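Local coordinates for synaptotagmin-1 (Arabidopsis thaliana, PDB 7AS6), which helps keep the plasma membrane intact during freezing and osmotic stress, and is represented by its first C2 domain, a beta sandwich that probably binds phospholipid and calcium, at residues Lys13-Val18 against Glu133-Tyr138; Lys36-Lys41 against Gln70-Glu75. One frame throughout, in Å; residues are numbered along the deposited sequence.

Overall arrangement
From the N terminus, the chain runs first through strand 8-18, which supplies one side of interaction 1. The next strand, 31-37, leads into interaction 2, where 36-41 meets 70-75 with 28 residues between the two segments. Interaction 1 closes last, when strand 131-140 returns beside strand 8-18. Interaction 2 is therefore nested inside the long loop that interaction 1 closes. Each contact pairs two central strands of one four-stranded antiparallel sheet, and the two sheets make up the C2 beta sandwich. The contact centres lie about 16 Å apart. They touch across the sandwich interior, where L136 CD2 packs 3.8 Å from L74 CD1.

Interaction 1 (Lys13-Val18 against Glu133-Tyr138); sequences KVVRAV and EVELLY
R16 and V15 both face E133, which makes a classic beta bulge between two antiparallel strands of the C2 sandwich. E133 O accepts V15 N at 2.9 Å and, weakly, R16 N at 3.3 Å. E133 N returns a nearly straight bond to R16 O. Beyond the bulge, regular pairing resumes. K13 and E135 form a hydrogen-bonded pair, and V14 and V134 a non-hydrogen-bonded one.

The side chains of R16 and E133 meet on the same face of the sheet as K13 and E135. R16 CG lies between the backbone N and the carbonyl carbon (chi1 67°), with a bend further out at chi3 (128°). R16 NE reaches E133 OE1 at 3.1 Å in a salt bridge. It comes from above the carboxylate plane, and the two flat groups are 74° apart. R16's stronger polar partner is E57, which forms a salt bridge to NH1. V15 CG1 lies 3.5 Å over the centre of the guanidinium. On the other face, V134 packs on L95 of the second sheet, and V14 on W58 of the adjacent strand.

A water joins K13 and E135, giving a 2.7 Å bond to E135 OE2 and accepting a weak one from K13 NZ.

Interaction 2 (Lys36-Lys41 against Gln70-Glu75); sequences KLSEDK and QTQVLE
Q72 NE2 has one firm protein acceptor, S38 O at 3.0 Å, a weak one in E39 O, and a water, where strand 31-37 ends and the chain leads into strand 73-80. The water also donates a weak bond to D40 OD2. Q72 CG is beside the backbone N (chi1 -83°). The Q72 side chain then runs extended across that of L37 at about a right angle, and L37 CD2 lies 3.7 Å from Q72 NE2. At the other end of the amide, OE1 accepts backbone N-H groups from R67 and D68, which helps fix its rotation.

S38 adds a second polar grip. Its OG sits between the backbone N and the carbonyl carbon (chi1 62°) and accepts V73 N at 2.8 Å, almost straight at 175°. S38 N in turn donates to V73 O. Further along, K36 and E75 form an antiparallel hydrogen-bonded pair. L37 and L74 point to the sandwich interior, with L37 CD1 3.6 Å from L74 CD2, and both touch L97.

At the outer end, a water donates to E39 OE2 and T71 O. E39 OE1 lies beside T71 CG2.

Bonds made by the Q72 and S38 side chains thus continue the pairing beyond the end of strand 31-37. The buried amide of Q72 has partners at both its nitrogen and its oxygen, and so joins the backbone at 38-39 to that at 67-68.

Interaction 1 (Lys13-Val18 against Glu133-Tyr138)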
loop_
_atom_site.group_PDB
_atom_site.type_symbol
_atom_site.label_atom_id
_atom_site.label_comp_id
_atom_site.label_asym_id
_atom_site.label_seq_id
_atom_site.Cartn_x
_atom_site.Cartn_y
_atom_site.Cartn_z
ATOM N N LYS A 13 1.620 -6.607 -4.005
ATOM C CA LYS A 13 0.763 -6.217 -5.103
ATOM C C LYS A 13 -0.292 -5.297 -4.522
ATOM O O LYS A 13 -0.954 -5.654 -3.539
ATOM C CB LYS A 13 0.128 -7.431 -5.784
ATOM C CG LYS A 13 -0.566 -7.083 -7.108
ATOM C CD LYS A 13 -1.272 -8.294 -7.703
ATOM C CE LYS A 13 -1.096 -8.367 -9.209
ATOM N NZ LYS A 13 -1.564 -9.695 -9.715
ATOM N N VAL A 14 -0.412 -4.099 -5.088
ATOM C CA VAL A 14 -1.543 -3.232 -4.792
ATOM C C VAL A 14 -2.628 -3.557 -5.808
ATOM O O VAL A 14 -2.498 -3.254 -7.001
ATOM C CB VAL A 14 -1.162 -1.747 -4.831
ATOM C CG1 VAL A 14 -2.396 -0.888 -4.538
ATOM C CG2 VAL A 14 -0.068 -1.468 -3.810
ATOM N N VAL A 15 -3.717 -4.134 -5.331
ATOM C CA VAL A 15 -4.738 -4.668 -6.220
ATOM C C VAL A 15 -5.724 -3.573 -6.582
ATOM O O VAL A 15 -5.799 -3.160 -7.746
ATOM C CB VAL A 15 -5.462 -5.864 -5.581
ATOM C CG1 VAL A 15 -6.539 -6.386 -6.518
ATOM C CG2 VAL A 15 -4.456 -6.963 -5.249
ATOM N N ARG A 16 -6.490 -3.109 -5.598
ATOM C CA ARG A 16 -7.505 -2.096 -5.843
ATOM C C ARG A 16 -7.851 -1.392 -4.535
ATOM O O ARG A 16 -7.499 -1.847 -3.444
ATOM C CB ARG A 16 -8.754 -2.722 -6.475
ATOM C CG ARG A 16 -9.519 -3.669 -5.549
ATOM C CD ARG A 16 -10.594 -4.475 -6.302
ATOM N NE ARG A 16 -10.442 -5.907 -6.039
ATOM C CZ ARG A 16 -10.006 -6.806 -6.920
ATOM N NH1 ARG A 16 -9.692 -6.439 -8.154
ATOM N NH2 ARG A 16 -9.888 -8.082 -6.567
ATOM N N ALA A 17 -8.531 -0.253 -4.671
ATOM C CA ALA A 17 -9.239 0.382 -3.574
ATOM C C ALA A 17 -10.718 0.401 -3.922
ATOM O O ALA A 17 -11.095 0.445 -5.096
ATOM C CB ALA A 17 -8.744 1.801 -3.298
ATOM N N VAL A 18 -11.551 0.329 -2.894
ATOM C CA VAL A 18 -12.996 0.261 -3.057
ATOM C C VAL A 18 -13.627 1.253 -2.103
ATOM O O VAL A 18 -13.264 1.309 -0.923
ATOM C CB VAL A 18 -13.534 -1.160 -2.791
ATOM C CG1 VAL A 18 -15.044 -1.178 -2.836
ATOM C CG2 VAL A 18 -12.970 -2.119 -3.811
ATOM N N GLU A 133 -7.144 -3.242 -1.045
ATOM C CA GLU A 133 -6.878 -4.678 -1.176
ATOM C C GLU A 133 -5.486 -4.891 -1.749
ATOM O O GLU A 133 -5.143 -4.316 -2.791
ATOM C CB GLU A 133 -7.930 -5.362 -2.049
ATOM C CG GLU A 133 -9.339 -5.148 -1.498
ATOM C CD GLU A 133 -10.393 -6.022 -2.147
ATOM O OE1 GLU A 133 -10.063 -6.743 -3.113
ATOM O OE2 GLU A 133 -11.558 -5.994 -1.676
ATOM N N VAL A 134 -4.674 -5.686 -1.047
ATOM C CA VAL A 134 -3.282 -5.918 -1.410
ATOM C C VAL A 134 -2.981 -7.412 -1.290
ATOM O O VAL A 134 -3.755 -8.182 -0.716
ATOM C CB VAL A 134 -2.303 -5.110 -0.531
ATOM C CG1 VAL A 134 -2.715 -3.641 -0.442
ATOM C CG2 VAL A 134 -2.233 -5.709 0.846
ATOM N N GLU A 135 -1.835 -7.820 -1.836
ATOM C CA GLU A 135 -1.336 -9.188 -1.715
ATOM C C GLU A 135 0.138 -9.162 -1.369
ATOM O O GLU A 135 0.872 -8.261 -1.784
ATOM C CB GLU A 135 -1.458 -10.001 -2.996
ATOM C CG GLU A 135 -2.843 -10.386 -3.428
ATOM C CD GLU A 135 -2.784 -11.169 -4.725
ATOM O OE1 GLU A 135 -1.700 -11.747 -5.006
ATOM O OE2 GLU A 135 -3.798 -11.180 -5.470
ATOM N N LEU A 136 0.570 -10.168 -0.633
ATOM C CA LEU A 136 1.974 -10.329 -0.308
ATOM C C LEU A 136 2.414 -11.717 -0.727
ATOM O O LEU A 136 1.681 -12.692 -0.534
ATOM C CB LEU A 136 2.233 -10.135 1.184
ATOM C CG LEU A 136 1.757 -8.857 1.864
ATOM C CD1 LEU A 136 2.225 -8.868 3.306
ATOM C CD2 LEU A 136 2.253 -7.613 1.146
ATOM N N LEU A 137 3.602 -11.801 -1.318
ATOM C CA LEU A 137 4.253 -13.076 -1.600
ATOM C C LEU A 137 5.676 -12.991 -1.069
ATOM O O LEU A 137 6.482 -12.204 -1.573
ATOM C CB LEU A 137 4.242 -13.405 -3.094
ATOM C CG LEU A 137 5.064 -14.643 -3.464
ATOM C CD1 LEU A 137 4.499 -15.886 -2.789
ATOM C CD2 LEU A 137 5.134 -14.829 -4.970
ATOM N N TYR A 138 5.989 -13.792 -0.053
ATOM C CA TYR A 138 7.308 -13.754 0.557
ATOM C C TYR A 138 8.173 -14.852 -0.045
ATOM O O TYR A 138 7.828 -16.036 0.028
ATOM C CB TYR A 138 7.219 -13.906 2.072
ATOM C CG TYR A 138 8.571 -13.883 2.732
ATOM C CD1 TYR A 138 9.457 -12.844 2.479
ATOM C CD2 TYR A 138 8.970 -14.894 3.603
ATOM C CE1 TYR A 138 10.697 -12.808 3.071
ATOM C CE2 TYR A 138 10.220 -14.870 4.201
ATOM C CZ TYR A 138 11.080 -13.820 3.923
ATOM O OH TYR A 138 12.326 -13.761 4.504
HETATM O O HOH W 1 -4.340 -10.574 -8.035
#

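Interaction 2 (Lys36-Lys41 against Gln70-Glu75)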
loop_
_atom_site.group_PDB
_atom_site.type_symbol
_atom_site.label_atom_id
_atom_site.label_comp_id
_atom_site.label_asym_id
_atom_site.label_seq_id
_atom_site.Cartn_x
_atom_site.Cartn_y
_atom_site.Cartn_z
ATOM N N LYS A 36 5.557 2.067 2.065
ATOM C CA LYS A 36 6.822 2.162 2.774
ATOM C C LYS A 36 6.991 0.920 3.636
ATOM O O LYS A 36 6.013 0.365 4.141
ATOM C CB LYS A 36 6.868 3.431 3.640
ATOM C CG LYS A 36 8.216 3.732 4.272
ATOM C CD LYS A 36 9.298 3.963 3.216
ATOM C CE LYS A 36 10.599 3.225 3.584
ATOM N NZ LYS A 36 10.692 1.829 3.009
ATOM N N LEU A 37 8.228 0.478 3.808
ATOM C CA LEU A 37 8.531 -0.623 4.710
ATOM C C LEU A 37 9.308 -0.078 5.901
ATOM O O LEU A 37 10.322 0.605 5.723
ATOM C CB LEU A 37 9.322 -1.718 3.999
ATOM C CG LEU A 37 9.661 -2.941 4.856
ATOM C CD1 LEU A 37 8.415 -3.732 5.229
ATOM C CD2 LEU A 37 10.659 -3.806 4.125
ATOM N N SER A 38 8.825 -0.371 7.105
ATOM C CA SER A 38 9.443 0.171 8.305
ATOM C C SER A 38 10.871 -0.335 8.443
ATOM O O SER A 38 11.243 -1.383 7.907
ATOM C CB SER A 38 8.644 -0.211 9.550
ATOM O OG SER A 38 8.613 -1.619 9.730
ATOM N N GLU A 39 11.677 0.424 9.181
ATOM C CA GLU A 39 13.062 0.048 9.422
ATOM C C GLU A 39 13.785 -0.176 8.091
ATOM O O GLU A 39 14.384 -1.225 7.850
ATOM C CB GLU A 39 13.134 -1.191 10.329
ATOM C CG GLU A 39 12.696 -0.940 11.792
ATOM C CD GLU A 39 11.354 -1.591 12.188
ATOM O OE1 GLU A 39 11.200 -2.825 12.049
ATOM O OE2 GLU A 39 10.451 -0.863 12.667
ATOM N N ASP A 40 13.678 0.811 7.201
ATOM C CA ASP A 40 14.288 0.758 5.877
ATOM C C ASP A 40 14.481 2.185 5.381
ATOM O O ASP A 40 13.613 3.040 5.586
ATOM C CB ASP A 40 13.429 -0.047 4.885
ATOM C CG ASP A 40 14.236 -0.598 3.705
ATOM O OD1 ASP A 40 15.443 -0.282 3.602
ATOM O OD2 ASP A 40 13.662 -1.354 2.884
ATOM N N LYS A 41 15.626 2.438 4.742
ATOM C CA LYS A 41 15.942 3.768 4.239
ATOM C C LYS A 41 15.636 3.937 2.758
ATOM O O LYS A 41 15.754 5.059 2.249
ATOM C CB LYS A 41 17.418 4.109 4.496
ATOM C CG LYS A 41 17.655 4.870 5.792
ATOM C CD LYS A 41 16.951 6.215 5.775
ATOM C CE LYS A 41 16.855 6.798 7.175
ATOM N NZ LYS A 41 18.187 7.103 7.772
ATOM N N GLN A 70 9.716 -10.560 11.491
ATOM C CA GLN A 70 8.984 -10.469 12.750
ATOM C C GLN A 70 8.653 -9.026 13.118
ATOM O O GLN A 70 7.563 -8.753 13.633
ATOM C CB GLN A 70 9.792 -11.126 13.872
ATOM C CG GLN A 70 9.998 -12.618 13.716
ATOM C CD GLN A 70 8.691 -13.378 13.800
ATOM O OE1 GLN A 70 7.789 -12.989 14.539
ATOM N NE2 GLN A 70 8.573 -14.456 13.028
ATOM N N THR A 71 9.577 -8.092 12.867
ATOM C CA THR A 71 9.445 -6.717 13.342
ATOM C C THR A 71 8.844 -5.770 12.312
ATOM O O THR A 71 8.143 -4.819 12.690
ATOM C CB THR A 71 10.815 -6.168 13.754
ATOM O OG1 THR A 71 11.425 -7.065 14.686
ATOM C CG2 THR A 71 10.681 -4.783 14.403
ATOM N N GLN A 72 9.107 -6.003 11.028
ATOM C CA GLN A 72 8.874 -4.995 10.000
ATOM C C GLN A 72 7.422 -4.970 9.550
ATOM O O GLN A 72 6.772 -6.012 9.430
ATOM C CB GLN A 72 9.779 -5.250 8.802
ATOM C CG GLN A 72 11.162 -4.692 8.973
ATOM C CD GLN A 72 12.036 -4.982 7.783
ATOM O OE1 GLN A 72 12.165 -6.130 7.367
ATOM N NE2 GLN A 72 12.632 -3.939 7.214
ATOM N N VAL A 73 6.911 -3.763 9.304
ATOM C CA VAL A 73 5.537 -3.574 8.865
ATOM C C VAL A 73 5.537 -2.679 7.634
ATOM O O VAL A 73 6.388 -1.795 7.481
ATOM C CB VAL A 73 4.641 -2.981 9.981
ATOM C CG1 VAL A 73 4.893 -3.687 11.308
ATOM C CG2 VAL A 73 4.890 -1.525 10.142
ATOM N N LEU A 74 4.598 -2.941 6.731
ATOM C CA LEU A 74 4.367 -2.082 5.581
ATOM C C LEU A 74 3.357 -1.014 5.957
ATOM O O LEU A 74 2.425 -1.268 6.719
ATOM C CB LEU A 74 3.845 -2.889 4.395
ATOM C CG LEU A 74 4.871 -3.826 3.762
ATOM C CD1 LEU A 74 4.153 -4.903 2.989
ATOM C CD2 LEU A 74 5.808 -3.042 2.848
ATOM N N GLU A 75 3.539 0.183 5.423
ATOM C CA GLU A 75 2.555 1.244 5.564
ATOM C C GLU A 75 2.066 1.627 4.177
ATOM O O GLU A 75 2.873 1.966 3.309
ATOM C CB GLU A 75 3.158 2.443 6.273
ATOM C CG GLU A 75 2.140 3.429 6.770
ATOM C CD GLU A 75 2.778 4.759 7.124
ATOM O OE1 GLU A 75 3.279 5.431 6.194
ATOM O OE2 GLU A 75 2.793 5.121 8.324
HETATM O O HOH W 2 8.303 -2.073 13.369
HETATM O O HOH W 3 14.326 -4.261 4.633
#